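Side-chain contacts in SJCHGC06286 protein (Schistosoma japonicum, PDB 3QBR), which probably binds BH domains of partner proteins as a member of the Bcl-2 family of apoptosis regulators, represented here by a fragment truncated at its C terminus: residues A[38-43]-A[135-140]; A[112-117]-A[153-158]. One frame throughout, in Å; residues are numbered along the deposited sequence.

In the fold
From the N terminus the chain runs through helix 17-31 into helix 35-48, whose residues 38-43 supply the first half of contact 1. The second half, 135-140, follows only after 91 mostly helical residues, at the C-terminal end of helix 119-137. Contact 2 opens within that loop, where residues 112-117 finish helix 99-113, and closes beyond it on residues 153-158 of helix 142-159, so the two loops cross. Contact 1 ties helix 35-48 to the turn between helices 119-137 and 142-159; contact 2 joins the exit of helix 99-113 to helix 142-159. Their centres lie 25 Å apart, on opposite sides of the centre of this all-helical Bcl-2 bundle.

Contact 1 of 2, residues A[38-43]-A[135-140]; sequences TDYLTD and RLSKHG
Tyr40 reaches from helix 35-48 to the end of helix 119-137 and lays its ring along Ser137 and Gly140. The buried side of the contact is the meeting with Ser137: its CB touches Tyr40 CE2 at 3.5 Å and Tyr40 CD2 at 3.7 Å, while the backbone O of Ser137 lies over one face of the ring. With CG anti to the backbone N (chi1 165°), the ring of Tyr40 extends outward from its helix to these atoms. The CB is the side-chain atom of Ser137 that meets the ring; its OG hydrogen-bonds instead to Asp37 OD1, one residue before 38-43, and to Leu134 O in its own helix, a polar link beside the apolar touch.

The solvent side lies at the phenol end, where Tyr40 OH rests against the backbone of the exposed Gly140 (OH to Gly140 CA 3.3 Å), a van der Waals contact. Gly140 has positive phi (58°) and is the C-prime residue of a Schellman motif, in which His141 N bonds to Leu136 O and Gly140 N to Ser137 O (3.0 Å); the phenol end of Tyr40 therefore lies beside the glycine of this capping turn.

Around this contact, Tyr40 also touches Ser142 at the start of helix 142-159, Leu41 packs on Leu30 of helix 17-31, and Leu136 turns to Ala144, Ile145 and Leu148 of helix 142-159.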
loop_
_atom_site.group_PDB
_atom_site.type_symbol
_atom_site.label_atom_id
_atom_site.label_comp_id
_atom_site.label_asym_id
_atom_site.label_seq_id
_atom_site.Cartn_x
_atom_site.Cartn_y
_atom_site.Cartn_z
ATOM N N THR A 38 -3.840 -13.760 7.283
ATOM C CA THR A 38 -3.736 -14.361 5.962
ATOM C C THR A 38 -5.028 -15.084 5.592
ATOM O O THR A 38 -5.584 -14.887 4.499
ATOM C CB THR A 38 -2.621 -15.368 5.857
ATOM O OG1 THR A 38 -1.369 -14.747 6.173
ATOM C CG2 THR A 38 -2.579 -15.877 4.437
ATOM N N ASP A 39 -5.494 -15.919 6.520
ATOM C CA ASP A 39 -6.750 -16.646 6.354
ATOM C C ASP A 39 -7.961 -15.736 6.240
ATOM O O ASP A 39 -8.811 -15.936 5.369
ATOM C CB ASP A 39 -6.971 -17.611 7.520
ATOM C CG ASP A 39 -6.126 -18.889 7.407
ATOM O OD1 ASP A 39 -5.208 -18.972 6.544
ATOM O OD2 ASP A 39 -6.394 -19.821 8.195
ATOM N N TYR A 40 -8.071 -14.752 7.129
ATOM C CA TYR A 40 -9.208 -13.846 7.031
ATOM C C TYR A 40 -9.195 -13.136 5.674
ATOM O O TYR A 40 -10.223 -13.043 4.989
ATOM C CB TYR A 40 -9.248 -12.858 8.206
ATOM C CG TYR A 40 -10.175 -11.685 7.960
ATOM C CD1 TYR A 40 -11.554 -11.796 8.167
ATOM C CD2 TYR A 40 -9.674 -10.458 7.515
ATOM C CE1 TYR A 40 -12.418 -10.711 7.921
ATOM C CE2 TYR A 40 -10.521 -9.375 7.260
ATOM C CZ TYR A 40 -11.881 -9.497 7.467
ATOM O OH TYR A 40 -12.695 -8.409 7.215
ATOM N N LEU A 41 -8.025 -12.672 5.252
ATOM C CA LEU A 41 -7.950 -11.954 3.979
ATOM C C LEU A 41 -8.161 -12.870 2.774
ATOM O O LEU A 41 -8.744 -12.483 1.768
ATOM C CB LEU A 41 -6.605 -11.249 3.847
ATOM C CG LEU A 41 -6.360 -10.081 4.805
ATOM C CD1 LEU A 41 -4.937 -9.557 4.644
ATOM C CD2 LEU A 41 -7.388 -8.968 4.574
ATOM N N THR A 42 -7.662 -14.086 2.877
ATOM C CA THR A 42 -7.737 -14.991 1.766
ATOM C C THR A 42 -9.189 -15.332 1.492
ATOM O O THR A 42 -9.610 -15.400 0.337
ATOM C CB THR A 42 -6.985 -16.285 2.040
ATOM O OG1 THR A 42 -5.584 -16.011 2.220
ATOM C CG2 THR A 42 -7.202 -17.250 0.875
ATOM N N ASP A 43 -9.959 -15.526 2.557
ATOM C CA ASP A 43 -11.377 -15.853 2.399
ATOM C C ASP A 43 -12.180 -14.656 1.920
ATOM O O ASP A 43 -13.058 -14.805 1.069
ATOM C CB ASP A 43 -11.975 -16.448 3.682
ATOM C CG ASP A 43 -11.239 -17.731 4.143
ATOM O OD1 ASP A 43 -10.373 -18.260 3.395
ATOM O OD2 ASP A 43 -11.526 -18.206 5.262
ATOM N N ARG A 135 -5.060 -3.248 10.354
ATOM C CA ARG A 135 -5.765 -2.669 11.497
ATOM C C ARG A 135 -7.260 -2.723 11.283
ATOM O O ARG A 135 -8.017 -2.912 12.220
ATOM C CB ARG A 135 -5.320 -1.232 11.777
ATOM C CG ARG A 135 -3.893 -1.139 12.272
ATOM C CD ARG A 135 -3.669 0.107 13.122
ATOM N NE ARG A 135 -4.279 0.001 14.449
ATOM C CZ ARG A 135 -3.725 0.471 15.565
ATOM N NH1 ARG A 135 -2.541 1.065 15.522
ATOM N NH2 ARG A 135 -4.344 0.332 16.729
ATOM N N LEU A 136 -7.681 -2.533 10.044
ATOM C CA LEU A 136 -9.084 -2.662 9.678
ATOM C C LEU A 136 -9.610 -4.074 9.935
ATOM O O LEU A 136 -10.783 -4.275 10.240
ATOM C CB LEU A 136 -9.258 -2.319 8.198
ATOM C CG LEU A 136 -9.427 -0.838 7.866
ATOM C CD1 LEU A 136 -9.135 -0.591 6.390
ATOM C CD2 LEU A 136 -10.841 -0.376 8.235
ATOM N N SER A 137 -8.735 -5.057 9.804
ATOM C CA SER A 137 -9.171 -6.440 9.838
ATOM C C SER A 137 -9.280 -7.004 11.260
ATOM O O SER A 137 -9.956 -8.021 11.475
ATOM C CB SER A 137 -8.296 -7.306 8.922
ATOM O OG SER A 137 -7.010 -7.476 9.460
ATOM N N LYS A 138 -8.641 -6.338 12.225
ATOM C CA LYS A 138 -8.890 -6.637 13.640
ATOM C C LYS A 138 -10.395 -6.710 13.956
ATOM O O LYS A 138 -10.814 -7.548 14.737
ATOM C CB LYS A 138 -8.198 -5.633 14.581
ATOM C CG LYS A 138 -6.667 -5.727 14.636
ATOM C CD LYS A 138 -6.176 -7.110 15.090
ATOM C CE LYS A 138 -4.646 -7.194 15.123
ATOM N NZ LYS A 138 -4.130 -8.558 15.487
ATOM N N HIS A 139 -11.199 -5.840 13.352
ATOM C CA HIS A 139 -12.639 -5.849 13.570
ATOM C C HIS A 139 -13.410 -6.236 12.317
ATOM O O HIS A 139 -14.589 -5.907 12.184
ATOM C CB HIS A 139 -13.132 -4.471 14.002
ATOM C CG HIS A 139 -12.433 -3.926 15.201
ATOM N ND1 HIS A 139 -12.325 -4.627 16.383
ATOM C CD2 HIS A 139 -11.820 -2.739 15.410
ATOM C CE1 HIS A 139 -11.664 -3.902 17.264
ATOM N NE2 HIS A 139 -11.349 -2.750 16.700
ATOM N N GLY A 140 -12.755 -6.914 11.389
ATOM C CA GLY A 140 -13.456 -7.373 10.211
ATOM C C GLY A 140 -14.120 -6.301 9.381
ATOM O O GLY A 140 -15.264 -6.450 8.987
#

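Contact 2 of 2, residues A[112-117]-A[153-158]; sequences GLFEKL and SQYSDE
Phe114 and Tyr155 bring two buried rings together inside the helical bundle of the Bcl-2 fold, one from the residue just after helix 99-113 and the other from helix 142-159. The apolar part of the contact is rim to rim, with neither ring over the face of the other: centroids are 6.0 Å apart and the planes meet at 26°, so this is neither a face-to-face nor a T-shaped stack. The closest atoms are Phe114 CD2 and Tyr155 CE1, at 3.5 Å, and Tyr155 OH passes Phe114 CB at 3.7 Å. Tyr155 has CG anti to its backbone N (chi1 -175°), which sends the ring away from its own helix toward Phe114. One face of the Phe114 ring is covered by Leu113, whose CG sits 4.1 Å above the ring centre, and Ile122 and Met125 of helix 119-137 also pack against Phe114.

Polar interactions gather at the phenol. Tyr155 OH is hydrogen-bonded to Asn111 OD1 in helix 99-113, fastening the tyrosine to the helix that leads into Phe114. A water bridges the two residues, donating to Tyr155 OH at 3.1 Å and, more weakly, to Phe114 O at 3.2 Å.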
loop_
_atom_site.group_PDB
_atom_site.type_symbol
_atom_site.label_atom_id
_atom_site.label_comp_id
_atom_site.label_asym_id
_atom_site.label_seq_id
_atom_site.Cartn_x
_atom_site.Cartn_y
_atom_site.Cartn_z
ATOM N N GLY A 112 -0.476 13.702 -0.750
ATOM C CA GLY A 112 0.659 14.140 0.034
ATOM C C GLY A 112 1.899 13.294 -0.173
ATOM O O GLY A 112 2.994 13.827 -0.323
ATOM N N LEU A 113 1.735 11.972 -0.172
ATOM C CA LEU A 113 2.865 11.064 -0.368
ATOM C C LEU A 113 3.531 11.270 -1.726
ATOM O O LEU A 113 4.745 11.082 -1.882
ATOM C CB LEU A 113 2.418 9.596 -0.234
ATOM C CG LEU A 113 3.473 8.528 -0.586
ATOM C CD1 LEU A 113 4.755 8.637 0.250
ATOM C CD2 LEU A 113 2.898 7.125 -0.474
ATOM N N PHE A 114 2.731 11.656 -2.710
ATOM C CA PHE A 114 3.171 11.562 -4.100
ATOM C C PHE A 114 3.497 12.895 -4.798
ATOM O O PHE A 114 3.634 12.934 -6.030
ATOM C CB PHE A 114 2.214 10.673 -4.936
ATOM C CG PHE A 114 2.445 9.187 -4.738
ATOM C CD1 PHE A 114 3.695 8.627 -4.973
ATOM C CD2 PHE A 114 1.420 8.358 -4.300
ATOM C CE1 PHE A 114 3.929 7.260 -4.762
ATOM C CE2 PHE A 114 1.635 6.996 -4.100
ATOM C CZ PHE A 114 2.889 6.443 -4.332
ATOM N N GLU A 115 3.671 13.960 -4.006
ATOM C CA GLU A 115 4.141 15.250 -4.528
ATOM C C GLU A 115 5.334 15.058 -5.466
ATOM O O GLU A 115 5.526 15.816 -6.402
ATOM C CB GLU A 115 4.523 16.193 -3.395
ATOM C CG GLU A 115 3.350 16.876 -2.729
ATOM C CD GLU A 115 3.664 17.312 -1.309
ATOM O OE1 GLU A 115 4.630 16.783 -0.719
ATOM O OE2 GLU A 115 2.939 18.174 -0.772
ATOM N N LYS A 116 6.136 14.038 -5.202
ATOM C CA LYS A 116 7.164 13.617 -6.139
ATOM C C LYS A 116 7.014 12.108 -6.346
ATOM O O LYS A 116 6.426 11.418 -5.504
ATOM C CB LYS A 116 8.575 13.945 -5.620
ATOM C CG LYS A 116 9.674 13.685 -6.674
ATOM C CD LYS A 116 10.969 13.114 -6.081
ATOM C CE LYS A 116 12.001 12.794 -7.168
ATOM N NZ LYS A 116 13.061 11.858 -6.684
ATOM N N LEU A 117 7.550 11.600 -7.456
ATOM C CA LEU A 117 7.504 10.177 -7.739
ATOM C C LEU A 117 8.886 9.567 -7.707
ATOM O O LEU A 117 9.827 10.094 -8.290
ATOM C CB LEU A 117 6.912 9.915 -9.125
ATOM C CG LEU A 117 5.582 10.582 -9.419
ATOM C CD1 LEU A 117 5.005 10.068 -10.705
ATOM C CD2 LEU A 117 4.659 10.348 -8.267
ATOM N N SER A 153 -5.692 1.118 -6.432
ATOM C CA SER A 153 -5.636 0.707 -7.839
ATOM C C SER A 153 -5.969 1.812 -8.826
ATOM O O SER A 153 -5.226 1.995 -9.793
ATOM C CB SER A 153 -6.554 -0.491 -8.112
ATOM O OG SER A 153 -6.038 -1.667 -7.506
ATOM N N GLN A 154 -7.087 2.515 -8.611
ATOM C CA GLN A 154 -7.445 3.652 -9.471
ATOM C C GLN A 154 -6.367 4.737 -9.449
ATOM O O GLN A 154 -5.931 5.204 -10.490
ATOM C CB GLN A 154 -8.774 4.284 -9.058
ATOM C CG GLN A 154 -9.991 3.447 -9.320
ATOM C CD GLN A 154 -11.097 3.741 -8.320
ATOM O OE1 GLN A 154 -11.033 4.723 -7.573
ATOM N NE2 GLN A 154 -12.114 2.886 -8.294
ATOM N N TYR A 155 -5.947 5.123 -8.248
ATOM C CA TYR A 155 -5.004 6.214 -8.058
ATOM C C TYR A 155 -3.732 5.893 -8.791
ATOM O O TYR A 155 -3.152 6.759 -9.458
ATOM C CB TYR A 155 -4.706 6.449 -6.569
ATOM C CG TYR A 155 -3.826 7.656 -6.324
ATOM C CD1 TYR A 155 -2.439 7.543 -6.300
ATOM C CD2 TYR A 155 -4.388 8.922 -6.147
ATOM C CE1 TYR A 155 -1.627 8.662 -6.093
ATOM C CE2 TYR A 155 -3.601 10.040 -5.924
ATOM C CZ TYR A 155 -2.215 9.912 -5.901
ATOM O OH TYR A 155 -1.434 11.039 -5.677
ATOM N N SER A 156 -3.302 4.645 -8.667
ATOM C CA SER A 156 -2.127 4.173 -9.399
ATOM C C SER A 156 -2.246 4.357 -10.910
ATOM O O SER A 156 -1.270 4.675 -11.591
ATOM C CB SER A 156 -1.877 2.693 -9.108
ATOM O OG SER A 156 -0.989 2.542 -8.016
ATOM N N ASP A 157 -3.450 4.135 -11.421
ATOM C CA ASP A 157 -3.679 4.106 -12.857
ATOM C C ASP A 157 -3.789 5.539 -13.351
ATOM O O ASP A 157 -3.545 5.844 -14.513
ATOM C CB ASP A 157 -4.964 3.326 -13.148
ATOM C CG ASP A 157 -5.133 2.979 -14.622
ATOM O OD1 ASP A 157 -4.158 2.500 -15.250
ATOM O OD2 ASP A 157 -6.256 3.168 -15.144
ATOM N N GLU A 158 -4.133 6.425 -12.432
ATOM C CA GLU A 158 -4.328 7.824 -12.746
ATOM C C GLU A 158 -3.060 8.671 -12.633
ATOM O O GLU A 158 -2.959 9.713 -13.274
ATOM C CB GLU A 158 -5.375 8.400 -11.803
ATOM C CG GLU A 158 -6.769 7.889 -12.045
ATOM C CD GLU A 158 -7.800 8.721 -11.310
ATOM O OE1 GLU A 158 -7.461 9.862 -10.921
ATOM O OE2 GLU A 158 -8.938 8.241 -11.116
HETATM O O HOH W 1 0.546 13.027 -6.981
#